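Local atomic coordinates of alkyl hydroperoxide reductase AhpD (Deinococcus radiodurans R1, PDB entry 6K40), a protein that probably acts as an AhpD-like antioxidant enzyme with peroxiredoxin activity, reducing hydrogen peroxide and organic hydroperoxides. Residues Ser107-Ala110 and Val111-Asp114; Glu124-Glu127 and Arg128-Ala131; Ala163-Glu166 and Ala167-Ile171; Tyr63-Leu66 and Leu67-Glu71. All coordinates share one frame; numbering follows the deposited sequence.

Contact 1: residues Ser107-Ala110 and Val111-Asp114; sequences SGDA and VKAD
The shortest bond across this turn runs from D114 N to A110 O, 2.9 Å long. The D114 side chain also turns back towards that carbonyl oxygen: with CG anti to its own carbonyl carbon (chi1 -67°), it brings CG to 3.2 Å from A110 O. Neither carboxylate oxygen can bond to A110 O, since all three are acceptors. D114 OD2 is instead hydrogen-bonded to H193 of the second subunit, which also packs on V111, so this corner of the chain belongs to the dimer interface. One turn earlier D109 is the N-cap of helix 110-118, its OD1 accepting from K112 N at 3.2 Å. The amide meets OD1 from above the carboxylate, 75° out of its plane. The D109 and K112 side chains cross at about a right angle, K112 CB lying 3.5 Å from D109 CG. The extended lysine chain then carries its ammonium away to a salt bridge with E129. The D109 carbonyl opens the helical bonding, D109 O taking A113 N at 3.1 Å. Ahead of the cap, G108 leaves helix 93-107 with positive phi, and S107 OG accepts from D109 N at 3.2 Å in an ST turn while also bonding to L103 O. A110 and A113 pack against R104 of that preceding helix, A113 reaching L103 as well.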
loop_
_atom_site.group_PDB
_atom_site.type_symbol
_atom_site.label_atom_id
_atom_site.label_comp_id
_atom_site.label_asym_id
_atom_site.label_seq_id
_atom_site.Cartn_x
_atom_site.Cartn_y
_atom_site.Cartn_z
ATOM N N SER A 107 16.618 -4.577 0.406
ATOM C CA SER A 107 16.451 -5.146 1.736
ATOM C C SER A 107 16.434 -6.664 1.732
ATOM O O SER A 107 16.773 -7.282 2.746
ATOM C CB SER A 107 15.160 -4.623 2.373
ATOM O OG SER A 107 14.023 -5.240 1.795
ATOM N N GLY A 108 16.056 -7.281 0.613
ATOM C CA GLY A 108 15.911 -8.721 0.567
ATOM C C GLY A 108 14.790 -9.273 1.414
ATOM O O GLY A 108 14.748 -10.485 1.645
ATOM N N ASP A 109 13.879 -8.420 1.886
ATOM C CA ASP A 109 12.785 -8.810 2.776
ATOM C C ASP A 109 11.490 -8.258 2.185
ATOM O O ASP A 109 11.097 -7.128 2.487
ATOM C CB ASP A 109 13.030 -8.297 4.194
ATOM C CG ASP A 109 12.153 -8.983 5.228
ATOM O OD1 ASP A 109 11.117 -9.572 4.845
ATOM O OD2 ASP A 109 12.501 -8.933 6.429
ATOM N N ALA A 110 10.828 -9.061 1.348
ATOM C CA ALA A 110 9.586 -8.618 0.723
ATOM C C ALA A 110 8.487 -8.401 1.753
ATOM O O ALA A 110 7.665 -7.491 1.602
ATOM C CB ALA A 110 9.135 -9.629 -0.331
ATOM N N VAL A 111 8.457 -9.225 2.804
ATOM C CA VAL A 111 7.444 -9.075 3.847
ATOM C C VAL A 111 7.581 -7.715 4.519
ATOM O O VAL A 111 6.593 -6.998 4.729
ATOM C CB VAL A 111 7.558 -10.223 4.865
ATOM C CG1 VAL A 111 6.936 -9.822 6.201
ATOM C CG2 VAL A 111 6.919 -11.487 4.314
ATOM N N LYS A 112 8.817 -7.342 4.861
ATOM C CA LYS A 112 9.074 -6.052 5.491
ATOM C C LYS A 112 8.699 -4.900 4.568
ATOM O O LYS A 112 8.124 -3.901 5.015
ATOM C CB LYS A 112 10.544 -5.974 5.895
ATOM C CG LYS A 112 11.020 -4.634 6.408
ATOM C CD LYS A 112 12.537 -4.662 6.513
ATOM C CE LYS A 112 13.100 -3.420 7.168
ATOM N NZ LYS A 112 14.583 -3.403 7.078
ATOM N N ALA A 113 9.011 -5.018 3.275
ATOM C CA ALA A 113 8.662 -3.958 2.334
ATOM C C ALA A 113 7.151 -3.798 2.229
ATOM O O ALA A 113 6.627 -2.678 2.278
ATOM C CB ALA A 113 9.276 -4.247 0.964
ATOM N N ASP A 114 6.431 -4.917 2.096
ATOM C CA ASP A 114 4.975 -4.860 2.015
ATOM C C ASP A 114 4.376 -4.253 3.276
ATOM O O ASP A 114 3.444 -3.443 3.201
ATOM C CB ASP A 114 4.397 -6.259 1.784
ATOM C CG ASP A 114 4.760 -6.829 0.428
ATOM O OD1 ASP A 114 5.217 -6.058 -0.440
ATOM O OD2 ASP A 114 4.583 -8.051 0.228
#

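Contact 2: residues Glu124-Glu127 and Arg128-Ala131; sequences ELSE and REQA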
loop_
_atom_site.group_PDB
_atom_site.type_symbol
_atom_site.label_atom_id
_atom_site.label_comp_id
_atom_site.label_asym_id
_atom_site.label_seq_id
_atom_site.Cartn_x
_atom_site.Cartn_y
_atom_site.Cartn_z
ATOM N N GLU A 124 8.256 -5.313 11.550
ATOM C CA GLU A 124 9.320 -5.592 12.508
ATOM C C GLU A 124 10.554 -4.839 12.030
ATOM O O GLU A 124 11.272 -5.289 11.135
ATOM C CB GLU A 124 9.549 -7.091 12.655
ATOM C CG GLU A 124 8.722 -7.681 13.797
ATOM C CD GLU A 124 8.378 -9.139 13.596
ATOM O OE1 GLU A 124 7.174 -9.475 13.648
ATOM O OE2 GLU A 124 9.309 -9.950 13.400
ATOM N N LEU A 125 10.785 -3.678 12.635
ATOM C CA LEU A 125 11.810 -2.729 12.235
ATOM C C LEU A 125 12.802 -2.543 13.375
ATOM O O LEU A 125 12.453 -2.693 14.550
ATOM C CB LEU A 125 11.199 -1.373 11.866
ATOM C CG LEU A 125 10.238 -1.328 10.684
ATOM C CD1 LEU A 125 9.797 0.105 10.452
ATOM C CD2 LEU A 125 10.915 -1.888 9.458
ATOM N N SER A 126 14.050 -2.240 13.023
ATOM C CA SER A 126 15.026 -1.874 14.036
ATOM C C SER A 126 14.619 -0.557 14.698
ATOM O O SER A 126 13.690 0.126 14.263
ATOM C CB SER A 126 16.415 -1.753 13.416
ATOM O OG SER A 126 16.528 -0.563 12.651
ATOM N N GLU A 127 15.351 -0.171 15.743
ATOM C CA GLU A 127 14.981 1.062 16.429
ATOM C C GLU A 127 15.324 2.266 15.563
ATOM O O GLU A 127 14.604 3.276 15.562
ATOM C CB GLU A 127 15.711 1.172 17.768
ATOM C CG GLU A 127 15.037 0.569 18.982
ATOM C CD GLU A 127 16.082 0.140 19.982
ATOM O OE1 GLU A 127 15.732 -0.137 21.149
ATOM O OE2 GLU A 127 17.252 0.039 19.553
ATOM N N ARG A 128 16.394 2.145 14.774
ATOM C CA ARG A 128 16.747 3.208 13.846
ATOM C C ARG A 128 15.718 3.325 12.733
ATOM O O ARG A 128 15.328 4.437 12.360
ATOM C CB ARG A 128 18.138 2.951 13.274
ATOM C CG ARG A 128 18.468 3.800 12.067
ATOM C CD ARG A 128 19.733 3.309 11.418
ATOM N NE ARG A 128 20.904 3.986 11.955
ATOM C CZ ARG A 128 21.737 4.714 11.223
ATOM N NH1 ARG A 128 21.518 4.853 9.923
ATOM N NH2 ARG A 128 22.785 5.297 11.790
ATOM N N GLU A 129 15.257 2.189 12.200
ATOM C CA GLU A 129 14.227 2.230 11.166
ATOM C C GLU A 129 12.936 2.820 11.713
ATOM O O GLU A 129 12.256 3.585 11.024
ATOM C CB GLU A 129 13.987 0.829 10.602
ATOM C CG GLU A 129 15.159 0.275 9.805
ATOM C CD GLU A 129 15.040 -1.215 9.535
ATOM O OE1 GLU A 129 14.429 -1.930 10.362
ATOM O OE2 GLU A 129 15.567 -1.674 8.499
ATOM N N GLN A 130 12.589 2.482 12.958
ATOM C CA GLN A 130 11.399 3.050 13.581
ATOM C C GLN A 130 11.516 4.561 13.711
ATOM O O GLN A 130 10.574 5.297 13.393
ATOM C CB GLN A 130 11.175 2.421 14.952
ATOM C CG GLN A 130 10.703 0.989 14.911
ATOM C CD GLN A 130 10.598 0.384 16.291
ATOM O OE1 GLN A 130 9.905 0.912 17.160
ATOM N NE2 GLN A 130 11.289 -0.731 16.502
ATOM N N ALA A 131 12.663 5.042 14.204
ATOM C CA ALA A 131 12.861 6.482 14.340
ATOM C C ALA A 131 12.777 7.175 12.987
ATOM O O ALA A 131 12.121 8.215 12.845
ATOM C CB ALA A 131 14.203 6.769 15.014
#
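Two flat side-chain groups, the carboxylate of E129 and the amide of Q130, fold back on the residues that lead into helix 127-141. S126 N meets E129 OE1 on the anti side of the carboxylate at 2.7 Å, 23° out of its plane. E129 N answers by donating to S126 OG at 3.1 Å, and the two reciprocal bonds make a capping box with S126 as N-cap. The serine hydroxyl can reach that amide because OG stands between its own backbone N and carbonyl carbon (chi1 74°). L125 crosses E129 at about a right angle, its CB and CD2 each 3.6 Å from E129 OE1, which puts aliphatic carbon beside the gripped oxygen. The other carboxylate oxygen, E129 OE2, is salt-bridged to K112, so both ends of the group are held. The end of the R128 side chain leads away from the cap, to E78 and the carbonyl of A157. On the first turn S126 O takes the backbone N of Q130 at 2.9 Å. The Q130 amide keeps L125 O close to its own plane, yet Q130 NE2 lies above the plane of the L125 carbonyl, 50° out of it, at 3.0 Å from L125 O.

Contact 3: residues Ala163-Glu166 and Ala167-Ile171; sequences AILE and AVQVI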
loop_
_atom_site.group_PDB
_atom_site.type_symbol
_atom_site.label_atom_id
_atom_site.label_comp_id
_atom_site.label_asym_id
_atom_site.label_seq_id
_atom_site.Cartn_x
_atom_site.Cartn_y
_atom_site.Cartn_z
ATOM N N ALA A 163 24.052 12.668 7.619
ATOM C CA ALA A 163 23.022 11.672 7.346
ATOM C C ALA A 163 21.631 12.222 7.637
ATOM O O ALA A 163 20.668 11.892 6.938
ATOM C CB ALA A 163 23.283 10.407 8.163
ATOM N N ILE A 164 21.503 13.064 8.665
ATOM C CA ILE A 164 20.207 13.662 8.968
ATOM C C ILE A 164 19.780 14.608 7.852
ATOM O O ILE A 164 18.617 14.609 7.431
ATOM C CB ILE A 164 20.259 14.373 10.333
ATOM C CG1 ILE A 164 20.330 13.344 11.465
ATOM C CG2 ILE A 164 19.058 15.290 10.506
ATOM C CD1 ILE A 164 20.466 13.954 12.847
ATOM N N LEU A 165 20.710 15.428 7.357
ATOM C CA LEU A 165 20.411 16.300 6.227
ATOM C C LEU A 165 20.009 15.488 5.003
ATOM O O LEU A 165 19.055 15.840 4.299
ATOM C CB LEU A 165 21.618 17.188 5.921
ATOM C CG LEU A 165 21.591 18.059 4.663
ATOM C CD1 LEU A 165 20.324 18.897 4.599
ATOM C CD2 LEU A 165 22.828 18.949 4.604
ATOM N N GLU A 166 20.713 14.380 4.750
ATOM C CA GLU A 166 20.369 13.527 3.616
ATOM C C GLU A 166 18.975 12.928 3.774
ATOM O O GLU A 166 18.201 12.880 2.813
ATOM C CB GLU A 166 21.413 12.422 3.461
ATOM C CG GLU A 166 21.262 11.586 2.196
ATOM C CD GLU A 166 22.508 10.776 1.876
ATOM O OE1 GLU A 166 22.394 9.542 1.708
ATOM O OE2 GLU A 166 23.605 11.374 1.793
ATOM N N ALA A 167 18.637 12.467 4.981
ATOM C CA ALA A 167 17.324 11.870 5.210
ATOM C C ALA A 167 16.213 12.900 5.054
ATOM O O ALA A 167 15.161 12.607 4.469
ATOM C CB ALA A 167 17.270 11.232 6.597
ATOM N N VAL A 168 16.421 14.105 5.589
ATOM C CA VAL A 168 15.442 15.173 5.420
ATOM C C VAL A 168 15.254 15.483 3.942
ATOM O O VAL A 168 14.122 15.636 3.460
ATOM C CB VAL A 168 15.872 16.422 6.215
ATOM C CG1 VAL A 168 14.968 17.595 5.894
ATOM C CG2 VAL A 168 15.854 16.134 7.702
ATOM N N GLN A 169 16.361 15.564 3.198
ATOM C CA GLN A 169 16.282 15.799 1.762
ATOM C C GLN A 169 15.493 14.704 1.062
ATOM O O GLN A 169 14.688 14.989 0.174
ATOM C CB GLN A 169 17.687 15.892 1.171
ATOM C CG GLN A 169 18.187 17.303 0.960
ATOM C CD GLN A 169 19.651 17.331 0.595
ATOM O OE1 GLN A 169 20.043 17.951 -0.392
ATOM N NE2 GLN A 169 20.474 16.655 1.388
ATOM N N VAL A 170 15.708 13.446 1.444
ATOM C CA VAL A 170 15.015 12.345 0.778
ATOM C C VAL A 170 13.515 12.402 1.061
ATOM O O VAL A 170 12.687 12.251 0.151
ATOM C CB VAL A 170 15.629 10.998 1.196
ATOM C CG1 VAL A 170 14.742 9.840 0.754
ATOM C CG2 VAL A 170 17.027 10.860 0.612
ATOM N N ILE A 171 13.142 12.619 2.325
ATOM C CA ILE A 171 11.725 12.705 2.677
ATOM C C ILE A 171 11.052 13.834 1.902
ATOM O O ILE A 171 9.976 13.658 1.309
ATOM C CB ILE A 171 11.555 12.887 4.197
ATOM C CG1 ILE A 171 12.030 11.636 4.940
ATOM C CG2 ILE A 171 10.100 13.204 4.536
ATOM C CD1 ILE A 171 12.451 11.897 6.378
#
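L165 O accepts twice from Q169. The regular helical bond comes from Q169 N at 2.9 Å, and a weak second one comes from the side-chain amide, Q169 NE2, at 3.3 Å. That second donor arrives because the glutamine's first torsion (chi1 -99°) departs from a staggered position and its otherwise extended chain folds back over the preceding turn. The amide nitrogen also rests on the leucine, Q169 NE2 lying 3.7 Å from L165 CG. At the other end of the amide, Q169 OE1 is probably hydrogen-bonded to Y63 OH, which gives each end of the group a partner. The neighbouring carbonyls are satisfied by the usual i to i+4 bonds: A163 O by A167 N, I164 O by V168 N and E166 O by V170 N. Methyl groups crowd two of these oxygens, V168 CG2 coming to 3.2 Å from I164 O and V170 CG2 to the same distance from E166 O. I164 and V168 themselves touch loosely, 4.3 Å between I164 CG2 and V168 CG2. The E166 carboxylate turns away from this helix, its two oxygens bound by successive backbone amides, OE2 by G73 N and OE1 by L74 N; R79 adds only a long, weak ion pair. A167, V170 and I171 face helix 76-90, and I171 and V168 also meet helix 127-141. One long helix, 161-184, thus packs against several others, in keeping with the all-helical fold of the AhpD-like proteins.

Contact 4: residues Tyr63-Leu66 and Leu67-Glu71; sequences YFNL and LVNKE
Backbone bonds tie Y63-L66 to L67-E71, and N65 O does double duty, taking N69 N at 3.1 Å and K70 N at 3.0 Å. The K70 bond lies almost along the C=O direction, whereas N69 N is tilted 33° from the carbonyl plane. Just before this, Y63 O and F64 O keep ordinary helical bonds to L67 N and V68 N. The side chains of N65 and N69 are bonded as well: N69 ND2 donates to N65 OD1 at 2.9 Å, with the oxygen close to the plane of the N69 amide and the two amide planes 66° apart. Among the apolar contacts, V68 CG2 lies over one face of the F64 ring in a CH-pi contact, 3.9 Å from its centroid and offset towards the rim. The same ring meets W60 with the planes about 15° apart, and a glycerol, probably from the crystallisation liquor, sits beside the F64 side chain. The Y63 and L67 side chains run alongside each other in the same direction, with L67 CD2 4.1 Å from Y63 CZ. K70 bends at chi2 and chi3 to lay its chain across L66, K70 CD coming to 3.6 Å from L66 CA. One water bridges two carbonyls, donating to L66 O at 2.8 Å and to E71 O at 2.6 Å. From outside the two segments, R79 bonds to K70 O and N76 to N69 O. The i to i+5 bond from K70 N is the mark of a wider, pi-type turn, here in the last part of helix 54-69.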
loop_
_atom_site.group_PDB
_atom_site.type_symbol
_atom_site.label_atom_id
_atom_site.label_comp_id
_atom_site.label_asym_id
_atom_site.label_seq_id
_atom_site.Cartn_x
_atom_site.Cartn_y
_atom_site.Cartn_z
ATOM N N TYR A 63 19.889 16.040 -9.696
ATOM C CA TYR A 63 19.754 16.137 -8.243
ATOM C C TYR A 63 19.183 14.853 -7.641
ATOM O O TYR A 63 19.728 14.316 -6.667
ATOM C CB TYR A 63 18.886 17.337 -7.867
ATOM C CG TYR A 63 18.617 17.445 -6.378
ATOM C CD1 TYR A 63 19.623 17.200 -5.449
ATOM C CD2 TYR A 63 17.360 17.792 -5.900
ATOM C CE1 TYR A 63 19.383 17.292 -4.091
ATOM C CE2 TYR A 63 17.115 17.893 -4.541
ATOM C CZ TYR A 63 18.129 17.640 -3.644
ATOM O OH TYR A 63 17.882 17.739 -2.295
ATOM N N PHE A 64 18.080 14.352 -8.204
ATOM C CA PHE A 64 17.395 13.190 -7.644
ATOM C C PHE A 64 18.288 11.958 -7.666
ATOM O O PHE A 64 18.357 11.208 -6.686
ATOM C CB PHE A 64 16.099 12.933 -8.418
ATOM C CG PHE A 64 15.319 11.747 -7.924
ATOM C CD1 PHE A 64 14.390 11.889 -6.905
ATOM C CD2 PHE A 64 15.509 10.489 -8.481
ATOM C CE1 PHE A 64 13.671 10.804 -6.448
ATOM C CE2 PHE A 64 14.795 9.397 -8.026
ATOM C CZ PHE A 64 13.875 9.555 -7.009
ATOM N N ASN A 65 18.964 11.722 -8.790
ATOM C CA ASN A 65 19.870 10.591 -8.904
ATOM C C ASN A 65 20.997 10.690 -7.889
ATOM O O ASN A 65 21.334 9.697 -7.233
ATOM C CB ASN A 65 20.429 10.526 -10.324
ATOM C CG ASN A 65 21.045 9.186 -10.650
ATOM O OD1 ASN A 65 20.795 8.192 -9.971
ATOM N ND2 ASN A 65 21.862 9.150 -11.695
ATOM N N LEU A 66 21.586 11.885 -7.728
ATOM C CA LEU A 66 22.650 12.022 -6.738
ATOM C C LEU A 66 22.135 11.749 -5.329
ATOM O O LEU A 66 22.813 11.092 -4.528
ATOM C CB LEU A 66 23.275 13.413 -6.818
ATOM C CG LEU A 66 24.384 13.670 -5.797
ATOM C CD1 LEU A 66 25.576 12.766 -6.065
ATOM C CD2 LEU A 66 24.800 15.135 -5.805
ATOM N N LEU A 67 20.927 12.218 -5.016
ATOM C CA LEU A 67 20.429 12.131 -3.647
ATOM C C LEU A 67 19.962 10.725 -3.285
ATOM O O LEU A 67 20.244 10.241 -2.182
ATOM C CB LEU A 67 19.286 13.124 -3.447
ATOM C CG LEU A 67 18.634 13.130 -2.066
ATOM C CD1 LEU A 67 19.591 13.708 -1.035
ATOM C CD2 LEU A 67 17.327 13.908 -2.096
ATOM N N VAL A 68 19.261 10.051 -4.191
ATOM C CA VAL A 68 18.539 8.829 -3.860
ATOM C C VAL A 68 19.311 7.577 -4.261
ATOM O O VAL A 68 19.334 6.598 -3.513
ATOM C CB VAL A 68 17.144 8.860 -4.524
ATOM C CG1 VAL A 68 16.410 7.544 -4.304
ATOM C CG2 VAL A 68 16.336 10.030 -3.988
ATOM N N ASN A 69 19.957 7.586 -5.424
ATOM C CA ASN A 69 20.564 6.375 -5.968
ATOM C C ASN A 69 22.065 6.282 -5.734
ATOM O O ASN A 69 22.561 5.209 -5.379
ATOM C CB ASN A 69 20.283 6.278 -7.470
ATOM C CG ASN A 69 18.805 6.275 -7.783
ATOM O OD1 ASN A 69 18.003 5.699 -7.049
ATOM N ND2 ASN A 69 18.434 6.923 -8.880
ATOM N N LYS A 70 22.801 7.370 -5.936
ATOM C CA LYS A 70 24.252 7.322 -5.842
ATOM C C LYS A 70 24.691 7.235 -4.382
ATOM O O LYS A 70 23.882 7.282 -3.452
ATOM C CB LYS A 70 24.867 8.531 -6.539
ATOM C CG LYS A 70 24.853 8.428 -8.057
ATOM C CD LYS A 70 24.707 9.791 -8.701
ATOM C CE LYS A 70 25.743 9.999 -9.789
ATOM N NZ LYS A 70 26.054 11.444 -9.980
ATOM N N GLU A 71 26.002 7.116 -4.186
ATOM C CA GLU A 71 26.551 6.877 -2.860
ATOM C C GLU A 71 26.403 8.116 -1.988
ATOM O O GLU A 71 26.549 9.248 -2.457
ATOM C CB GLU A 71 28.023 6.481 -2.982
ATOM C CG GLU A 71 28.741 6.230 -1.672
ATOM C CD GLU A 71 30.149 5.711 -1.891
ATOM O OE1 GLU A 71 31.072 6.162 -1.176
ATOM O OE2 GLU A 71 30.333 4.854 -2.782
HETATM O O HOH W 1 24.713 11.092 -2.443
#

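Overall arrangement
Contacts 1 and 2 are N-terminal caps of consecutive helices, 110-118 and 127-141. Their centres are about 14 Å apart and they touch directly: the K112-E129 salt bridge joins them, and K112 CE packs 3.5 Å from L125 CD2. Contacts 3 and 4, about 12 Å apart between centres, form a second touching pair on helices 161-184 and 54-69, where Q169 OE1 and Y63 OH probably share a hydrogen bond at 2.9 Å and L67 CD1 lies 3.6 Å from Q169 CB. The pairs do not touch; the closest, contacts 2 and 3, come within about 6 Å between nearest atoms. The glycerol beside F64 lies at contact 4, and contact 1 reaches the second subunit.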